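Local coordinates for transcriptional regulator, HTH_3 family (PDB 1Y9Q), which probably acts as a DNA-binding transcriptional regulator, joining a helix-turn-helix region to a cupin domain that holds a zinc ion and D-methionine, at residues A[48-53]-A[84-89]; A[125-130]-A[155-160]. One frame throughout, in Å; residues are numbered along the deposited sequence.

Contact 1 (A[48-53]-A[84-89])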
ATOM      1  N   GLU A  48      22.010  -5.434  10.755  1.00 24.36           N
ATOM      2  CA  GLU A  48      22.044  -6.503   9.763  1.00 27.62           C
ATOM      3  C   GLU A  48      21.232  -6.238   8.506  1.00 29.51           C
ATOM      4  O   GLU A  48      21.540  -6.775   7.440  1.00 31.96           O
ATOM      5  CB  GLU A  48      21.582  -7.811  10.396  1.00 28.02           C
ATOM      6  CG  GLU A  48      22.621  -8.446  11.291  1.00 31.05           C
ATOM      7  CD  GLU A  48      22.084  -9.645  12.035  1.00 31.91           C
ATOM      8  OE1 GLU A  48      21.327 -10.434  11.427  1.00 33.30           O
ATOM      9  OE2 GLU A  48      22.428  -9.804  13.225  1.00 32.05           O
ATOM     10  N   SER A  49      20.189  -5.425   8.618  1.00 28.91           N
ATOM     11  CA  SER A  49      19.368  -5.121   7.455  1.00 30.97           C
ATOM     12  C   SER A  49      19.174  -3.624   7.314  1.00 31.47           C
ATOM     13  O   SER A  49      19.005  -2.911   8.305  1.00 32.05           O
ATOM     14  CB  SER A  49      18.001  -5.796   7.562  1.00 32.15           C
ATOM     15  OG  SER A  49      17.109  -5.014   8.333  1.00 33.45           O
ATOM     16  N   SER A  50      19.208  -3.157   6.073  1.00 31.68           N
ATOM     17  CA  SER A  50      19.031  -1.744   5.760  1.00 32.08           C
ATOM     18  C   SER A  50      17.551  -1.468   5.512  1.00 30.01           C
ATOM     19  O   SER A  50      16.989  -1.895   4.503  1.00 29.36           O
ATOM     20  CB  SER A  50      19.841  -1.388   4.513  1.00 34.24           C
ATOM     21  OG  SER A  50      19.565  -2.306   3.465  1.00 38.50           O
ATOM     22  N   PRO A  51      16.901  -0.748   6.433  1.00 26.87           N
ATOM     23  CA  PRO A  51      15.480  -0.443   6.272  1.00 24.88           C
ATOM     24  C   PRO A  51      15.189   0.561   5.164  1.00 22.26           C
ATOM     25  O   PRO A  51      15.996   1.436   4.865  1.00 22.22           O
ATOM     26  CB  PRO A  51      15.084   0.077   7.648  1.00 26.69           C
ATOM     27  CG  PRO A  51      16.338   0.757   8.109  1.00 27.63           C
ATOM     28  CD  PRO A  51      17.409  -0.232   7.717  1.00 27.19           C
ATOM     29  N   THR A  52      14.026   0.414   4.548  1.00 20.73           N
ATOM     30  CA  THR A  52      13.621   1.321   3.487  1.00 19.46           C
ATOM     31  C   THR A  52      12.967   2.518   4.159  1.00 17.37           C
ATOM     32  O   THR A  52      12.655   2.479   5.353  1.00 15.31           O
ATOM     33  CB  THR A  52      12.589   0.665   2.567  1.00 17.77           C
ATOM     34  OG1 THR A  52      11.445   0.284   3.342  1.00 17.03           O
ATOM     35  CG2 THR A  52      13.180  -0.574   1.902  1.00 20.99           C
ATOM     36  N   ILE A  53      12.768   3.582   3.393  1.00 18.10           N
ATOM     37  CA  ILE A  53      12.128   4.774   3.919  1.00 18.25           C
ATOM     38  C   ILE A  53      10.726   4.396   4.385  1.00 16.22           C
ATOM     39  O   ILE A  53      10.244   4.889   5.405  1.00 16.79           O
ATOM     40  CB  ILE A  53      12.031   5.872   2.837  1.00 19.63           C
ATOM     41  CG1 ILE A  53      13.438   6.375   2.493  1.00 20.52           C
ATOM     42  CG2 ILE A  53      11.130   7.012   3.324  1.00 20.90           C
ATOM     43  CD1 ILE A  53      13.479   7.465   1.425  1.00 23.24           C
ATOM     44  N   PHE A  84      18.978   7.671   0.606  1.00 36.60           N
ATOM     45  CA  PHE A  84      18.894   6.487   1.458  1.00 36.23           C
ATOM     46  C   PHE A  84      19.281   5.281   0.597  1.00 35.72           C
ATOM     47  O   PHE A  84      18.789   5.125  -0.520  1.00 34.66           O
ATOM     48  CB  PHE A  84      17.473   6.328   2.010  1.00 35.93           C
ATOM     49  CG  PHE A  84      17.091   7.383   3.019  1.00 35.29           C
ATOM     50  CD1 PHE A  84      17.140   8.737   2.689  1.00 35.91           C
ATOM     51  CD2 PHE A  84      16.694   7.025   4.302  1.00 34.48           C
ATOM     52  CE1 PHE A  84      16.798   9.717   3.620  1.00 34.87           C
ATOM     53  CE2 PHE A  84      16.349   7.997   5.244  1.00 34.41           C
ATOM     54  CZ  PHE A  84      16.402   9.347   4.902  1.00 34.24           C
ATOM     55  N   PRO A  85      20.160   4.406   1.115  1.00 36.25           N
ATOM     56  CA  PRO A  85      20.640   3.212   0.409  1.00 35.88           C
ATOM     57  C   PRO A  85      19.634   2.331  -0.330  1.00 36.52           C
ATOM     58  O   PRO A  85      19.929   1.851  -1.425  1.00 35.95           O
ATOM     59  CB  PRO A  85      21.398   2.446   1.497  1.00 37.01           C
ATOM     60  CG  PRO A  85      20.733   2.887   2.760  1.00 37.21           C
ATOM     61  CD  PRO A  85      20.567   4.365   2.530  1.00 36.31           C
ATOM     62  N   ASP A  86      18.457   2.115   0.249  1.00 36.03           N
ATOM     63  CA  ASP A  86      17.457   1.270  -0.398  1.00 36.54           C
ATOM     64  C   ASP A  86      16.369   2.045  -1.136  1.00 35.53           C
ATOM     65  O   ASP A  86      15.321   1.492  -1.464  1.00 35.43           O
ATOM     66  CB  ASP A  86      16.810   0.340   0.631  1.00 39.13           C
ATOM     67  CG  ASP A  86      17.788  -0.668   1.202  1.00 41.65           C
ATOM     68  OD1 ASP A  86      18.796  -0.245   1.807  1.00 42.08           O
ATOM     69  OD2 ASP A  86      17.549  -1.885   1.045  1.00 45.06           O
ATOM     70  N   ASP A  87      16.618   3.321  -1.402  1.00 33.71           N
ATOM     71  CA  ASP A  87      15.650   4.147  -2.110  1.00 32.85           C
ATOM     72  C   ASP A  87      16.380   5.117  -3.046  1.00 33.06           C
ATOM     73  O   ASP A  87      16.289   6.335  -2.902  1.00 32.17           O
ATOM     74  CB  ASP A  87      14.780   4.912  -1.101  1.00 29.75           C
ATOM     75  CG  ASP A  87      14.059   3.985  -0.125  1.00 30.07           C
ATOM     76  OD1 ASP A  87      14.595   3.723   0.976  1.00 25.54           O
ATOM     77  OD2 ASP A  87      12.959   3.497  -0.464  1.00 27.20           O
ATOM     78  N   LEU A  88      17.095   4.558  -4.016  1.00 34.65           N
ATOM     79  CA  LEU A  88      17.874   5.354  -4.964  1.00 35.67           C
ATOM     80  C   LEU A  88      17.066   6.257  -5.907  1.00 35.57           C
ATOM     81  O   LEU A  88      17.578   7.277  -6.372  1.00 35.53           O
ATOM     82  CB  LEU A  88      18.784   4.429  -5.778  1.00 37.52           C
ATOM     83  CG  LEU A  88      19.723   3.539  -4.951  1.00 38.35           C
ATOM     84  CD1 LEU A  88      20.500   2.622  -5.879  1.00 38.60           C
ATOM     85  CD2 LEU A  88      20.675   4.398  -4.119  1.00 36.84           C
ATOM     86  N   ASN A  89      15.820   5.896  -6.198  1.00 34.88           N
ATOM     87  CA  ASN A  89      15.005   6.726  -7.084  1.00 35.93           C
ATOM     88  C   ASN A  89      14.177   7.743  -6.315  1.00 36.55           C
ATOM     89  O   ASN A  89      13.193   8.281  -6.824  1.00 37.18           O
ATOM     90  CB  ASN A  89      14.084   5.868  -7.953  1.00 35.74           C
ATOM     91  CG  ASN A  89      14.836   5.141  -9.047  1.00 35.33           C
ATOM     92  OD1 ASN A  89      15.756   5.692  -9.650  1.00 34.42           O
ATOM     93  ND2 ASN A  89      14.441   3.903  -9.319  1.00 34.71           N
TER
HETATM   94  O   HOH W   1      16.879   3.175   2.232  1.00 29.25           O

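Contact 2 (A[125-130]-A[155-160]). With ZN (zinc ion), chain B; MED (D-methionine), chain C.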
ATOM      1  N   GLY A 125      -4.297  10.662  12.830  1.00 15.46           N
ATOM      2  CA  GLY A 125      -4.364  12.110  12.785  1.00 15.29           C
ATOM      3  C   GLY A 125      -3.239  12.821  12.057  1.00 13.91           C
ATOM      4  O   GLY A 125      -3.283  14.042  11.924  1.00 15.67           O
ATOM      5  N   VAL A 126      -2.232  12.093  11.587  1.00 13.96           N
ATOM      6  CA  VAL A 126      -1.144  12.758  10.870  1.00 13.00           C
ATOM      7  C   VAL A 126      -1.670  13.221   9.516  1.00 11.95           C
ATOM      8  O   VAL A 126      -2.295  12.449   8.791  1.00 13.05           O
ATOM      9  CB  VAL A 126       0.063  11.825  10.664  1.00 13.22           C
ATOM     10  CG1 VAL A 126       1.125  12.528   9.830  1.00 12.60           C
ATOM     11  CG2 VAL A 126       0.638  11.437  12.013  1.00 13.01           C
ATOM     12  N   ILE A 127      -1.412  14.481   9.186  1.00 10.73           N
ATOM     13  CA  ILE A 127      -1.883  15.076   7.938  1.00  9.87           C
ATOM     14  C   ILE A 127      -0.722  15.487   7.027  1.00  9.98           C
ATOM     15  O   ILE A 127       0.311  15.961   7.498  1.00 11.46           O
ATOM     16  CB  ILE A 127      -2.764  16.314   8.265  1.00 11.02           C
ATOM     17  CG1 ILE A 127      -4.060  15.850   8.942  1.00 12.62           C
ATOM     18  CG2 ILE A 127      -3.036  17.140   7.004  1.00 10.33           C
ATOM     19  CD1 ILE A 127      -4.857  16.973   9.590  1.00 13.25           C
ATOM     20  N   GLU A 128      -0.881  15.294   5.720  1.00 10.95           N
ATOM     21  CA  GLU A 128       0.173  15.679   4.784  1.00  9.87           C
ATOM     22  C   GLU A 128      -0.288  16.707   3.776  1.00  8.93           C
ATOM     23  O   GLU A 128      -1.447  16.698   3.351  1.00  9.61           O
ATOM     24  CB  GLU A 128       0.705  14.461   4.021  1.00  9.36           C
ATOM     25  CG  GLU A 128       1.632  13.585   4.827  1.00  8.85           C
ATOM     26  CD  GLU A 128       2.269  12.495   3.989  1.00 10.91           C
ATOM     27  OE1 GLU A 128       2.765  12.806   2.887  1.00 11.69           O
ATOM     28  OE2 GLU A 128       2.281  11.335   4.436  1.00 10.74           O
ATOM     29  N   TYR A 129       0.639  17.594   3.413  1.00  9.48           N
ATOM     30  CA  TYR A 129       0.424  18.630   2.411  1.00 10.28           C
ATOM     31  C   TYR A 129       1.423  18.337   1.295  1.00 11.42           C
ATOM     32  O   TYR A 129       2.562  17.949   1.566  1.00 11.66           O
ATOM     33  CB  TYR A 129       0.735  20.019   2.965  1.00 10.27           C
ATOM     34  CG  TYR A 129      -0.266  20.545   3.956  1.00 11.22           C
ATOM     35  CD1 TYR A 129      -1.204  21.505   3.577  1.00 10.09           C
ATOM     36  CD2 TYR A 129      -0.268  20.102   5.278  1.00 11.89           C
ATOM     37  CE1 TYR A 129      -2.121  22.016   4.488  1.00  9.80           C
ATOM     38  CE2 TYR A 129      -1.189  20.605   6.201  1.00 10.80           C
ATOM     39  CZ  TYR A 129      -2.108  21.563   5.797  1.00 10.63           C
ATOM     40  OH  TYR A 129      -3.010  22.082   6.695  1.00 12.35           O
ATOM     41  N   ILE A 130       0.996  18.538   0.053  1.00 11.15           N
ATOM     42  CA  ILE A 130       1.849  18.299  -1.107  1.00 11.42           C
ATOM     43  C   ILE A 130       1.792  19.510  -2.035  1.00 11.91           C
ATOM     44  O   ILE A 130       0.714  20.043  -2.303  1.00 13.23           O
ATOM     45  CB  ILE A 130       1.360  17.069  -1.923  1.00 12.34           C
ATOM     46  CG1 ILE A 130       1.343  15.810  -1.053  1.00 14.27           C
ATOM     47  CG2 ILE A 130       2.248  16.869  -3.139  1.00 15.34           C
ATOM     48  CD1 ILE A 130       2.709  15.288  -0.671  1.00 18.51           C
ATOM     49  N   ARG A 155      -3.943  18.288   0.130  1.00 11.81           N
ATOM     50  CA  ARG A 155      -3.632  17.777   1.458  1.00 11.57           C
ATOM     51  C   ARG A 155      -4.540  16.591   1.711  1.00 13.13           C
ATOM     52  O   ARG A 155      -5.614  16.484   1.111  1.00 13.72           O
ATOM     53  CB  ARG A 155      -3.807  18.844   2.552  1.00 10.86           C
ATOM     54  CG  ARG A 155      -5.165  19.516   2.643  1.00 15.35           C
ATOM     55  CD  ARG A 155      -5.387  20.061   4.061  1.00 15.74           C
ATOM     56  NE  ARG A 155      -5.961  19.037   4.930  1.00 16.66           N
ATOM     57  CZ  ARG A 155      -6.129  19.162   6.244  1.00 17.97           C
ATOM     58  NH1 ARG A 155      -5.755  20.270   6.871  1.00 14.92           N
ATOM     59  NH2 ARG A 155      -6.715  18.189   6.927  1.00 16.78           N
ATOM     60  N   PHE A 156      -4.110  15.692   2.587  1.00 13.60           N
ATOM     61  CA  PHE A 156      -4.900  14.507   2.882  1.00 14.42           C
ATOM     62  C   PHE A 156      -4.536  13.912   4.232  1.00 15.24           C
ATOM     63  O   PHE A 156      -3.467  14.193   4.777  1.00 14.71           O
ATOM     64  CB  PHE A 156      -4.677  13.458   1.783  1.00 12.91           C
ATOM     65  CG  PHE A 156      -3.261  12.955   1.696  1.00 13.02           C
ATOM     66  CD1 PHE A 156      -2.875  11.790   2.361  1.00 12.94           C
ATOM     67  CD2 PHE A 156      -2.311  13.642   0.946  1.00 14.62           C
ATOM     68  CE1 PHE A 156      -1.563  11.317   2.277  1.00 14.69           C
ATOM     69  CE2 PHE A 156      -1.000  13.181   0.856  1.00 11.63           C
ATOM     70  CZ  PHE A 156      -0.623  12.017   1.521  1.00 13.29           C
ATOM     71  N   PHE A 157      -5.438  13.105   4.776  1.00 13.72           N
ATOM     72  CA  PHE A 157      -5.184  12.441   6.045  1.00 14.60           C
ATOM     73  C   PHE A 157      -4.296  11.261   5.681  1.00 13.61           C
ATOM     74  O   PHE A 157      -4.696  10.393   4.905  1.00 13.94           O
ATOM     75  CB  PHE A 157      -6.502  11.981   6.670  1.00 17.72           C
ATOM     76  CG  PHE A 157      -7.363  13.114   7.138  1.00 23.04           C
ATOM     77  CD1 PHE A 157      -7.051  13.799   8.307  1.00 24.64           C
ATOM     78  CD2 PHE A 157      -8.455  13.532   6.385  1.00 25.21           C
ATOM     79  CE1 PHE A 157      -7.813  14.892   8.720  1.00 26.89           C
ATOM     80  CE2 PHE A 157      -9.225  14.624   6.787  1.00 28.06           C
ATOM     81  CZ  PHE A 157      -8.901  15.304   7.957  1.00 27.90           C
ATOM     82  N   SER A 158      -3.084  11.244   6.232  1.00 13.85           N
ATOM     83  CA  SER A 158      -2.114  10.203   5.927  1.00 13.02           C
ATOM     84  C   SER A 158      -2.168   8.955   6.794  1.00 13.98           C
ATOM     85  O   SER A 158      -1.347   8.047   6.617  1.00 12.68           O
ATOM     86  CB  SER A 158      -0.693  10.780   5.974  1.00 16.64           C
ATOM     87  OG  SER A 158      -0.328  11.155   7.294  1.00 17.27           O
ATOM     88  N   ASP A 159      -3.113   8.904   7.729  1.00 12.83           N
ATOM     89  CA  ASP A 159      -3.246   7.725   8.577  1.00 14.73           C
ATOM     90  C   ASP A 159      -4.088   6.687   7.834  1.00 17.42           C
ATOM     91  O   ASP A 159      -5.056   6.130   8.362  1.00 17.50           O
ATOM     92  CB  ASP A 159      -3.870   8.089   9.936  1.00 14.08           C
ATOM     93  CG  ASP A 159      -5.225   8.775   9.812  1.00 21.18           C
ATOM     94  OD1 ASP A 159      -5.621   9.159   8.691  1.00 19.34           O
ATOM     95  OD2 ASP A 159      -5.893   8.941  10.856  1.00 23.09           O
ATOM     96  N   GLN A 160      -3.698   6.455   6.585  1.00 17.74           N
ATOM     97  CA  GLN A 160      -4.353   5.493   5.706  1.00 17.93           C
ATOM     98  C   GLN A 160      -3.335   5.116   4.645  1.00 18.67           C
ATOM     99  O   GLN A 160      -2.336   5.819   4.462  1.00 18.71           O
ATOM    100  CB  GLN A 160      -5.565   6.126   5.017  1.00 19.39           C
ATOM    101  CG  GLN A 160      -5.207   7.273   4.070  1.00 17.15           C
ATOM    102  CD  GLN A 160      -6.401   7.767   3.280  1.00 18.73           C
ATOM    103  OE1 GLN A 160      -7.053   6.992   2.581  1.00 18.05           O
ATOM    104  NE2 GLN A 160      -6.697   9.062   3.385  1.00 16.53           N
TER
HETATM  105 ZN    ZN B 202       3.505   9.784   3.891  1.00 16.80          ZN
HETATM  106  N   MED C 201       5.327  11.016   4.211  1.00 18.96           N
HETATM  107  CA  MED C 201       6.520  10.280   3.701  1.00 19.19           C
HETATM  108  C   MED C 201       6.134   8.874   3.225  1.00 18.93           C
HETATM  109  O   MED C 201       4.973   8.445   3.275  1.00 18.39           O
HETATM  110  CB  MED C 201       7.172  11.104   2.566  1.00 20.75           C
HETATM  111  CG  MED C 201       8.425  10.595   1.883  1.00 24.00           C
HETATM  112  SD  MED C 201       9.735  10.674   3.141  1.00 25.05           S
HETATM  113  CE  MED C 201       9.874  12.378   3.452  1.00 26.46           C
HETATM  114  OXT MED C 201       7.006   8.128   2.780  1.00 18.12           O

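Contact 1 (A[48-53]-A[84-89])
Ile53 and Asp87 meet where the loop leading into helix 53-63 of the helix-turn-helix region comes up against the type I beta turn Phe84-Asp87, just ahead of strand 90-99. The packing is tight at the Ile53 end. With Ile53 CG1 anti to its carbonyl carbon (chi1 -68°), the branch lies over one face of the Phe84 ring, a CH-pi contact with CG1 4.1 Å from the ring centroid; CD1 sits over the same face, displaced toward the rim. Ile53 also touches Met90 and Ile92 of strand 90-99, and D-methionine. The first residue of the helix offers its amide to the loop: Ile53 N donates to Asp87 OD1 over 3.0 Å, coming from above the carboxylate plane. The same oxygen takes a second bond, from a water that also donates to Pro51 O and accepts from Asp86 N, so a buried carboxylate oxygen is gripped twice. Toward solvent the contact thins out. Thr52 CG2 merely approaches Asp86 CB, and Thr52, at the N-cap position of helix 53-63, turns its hydroxyl to Thr55 in that helix. At the exposed Asp86, Ser50 OG donates to OD1 on its syn side, 2.8 Å away and 22° out of the carboxylate plane.

Contact 2 (A[125-130]-A[155-160])
The zinc site of the cupin domain draws one ligand from this strand pair: Glu128 OE2 binds the metal at 2.0 Å. D-methionine chelates the same ion through its N and O atoms, and His122, His162 and Tyr164 supply the remaining protein ligands. The glutamate leaves its strand with CG anti to the carbonyl carbon (chi1 -76°) and runs on extended. Its CB lies over one face of the Phe156 ring, 4.1 Å from the centroid, while Ile130 CG1 reaches that ring at the edge. Phe141 of strand 137-141 also stacks with this ring. Ser158 CB comes up to Glu128 OE2 as well, making the serine a close neighbour of the metal-binding oxygen.

Strands 127-134 and 153-157 run antiparallel at the margin of the five-stranded sheet, 153-157 being its outermost strand within the chain. Glu128 and Phe156 form a hydrogen-bonded pair, with Glu128 N to Phe156 O at 3.0 Å nearly straight. Beyond the strand ends Val126 O takes two donors from Ser158: the amide, tilted slightly from the carbonyl plane, and OG, which stands above it at 2.8 Å. Gly125 N donates almost linearly to Asp159 OD2, 3.1 Å away, coming from above the carboxylate plane.

The other face carries Ile127, Tyr129, Arg155 and Phe157. The Arg155 chain bends at chi3 (-87°), which turns NE aside; Ile127 CG2 sits over the centre of one face of the guanidinium. Phe157 CE1 meets this group at the edge, in its plane. Alongside, Arg155 CB packs over one face of the Tyr129 ring, offset toward the rim, and NH1 gives Tyr129 OH a weak bond of 3.3 Å.

How the contacts relate
Contact 1 is complete before contact 2 begins along the chain, and their centres lie 23 Å apart on opposite sides of the chain's centre. The nearest atoms remain about 10 Å from each other. Contact 1 joins the loop before helix 53-63 to the loop that leads into strand 90-99, whereas contact 2 pairs strands 127-134 and 153-157. Strand 90-99 forms one margin of the five-stranded sheet and 153-157 the other, so contact 1 lies just before one edge strand and contact 2 includes the other. The D-methionine pocket lies between them: Ile53 of contact 1 and Glu128 of contact 2 both line it. The ligand therefore touches both the helix-turn-helix region and the cupin domain, an arrangement consistent with communication between them.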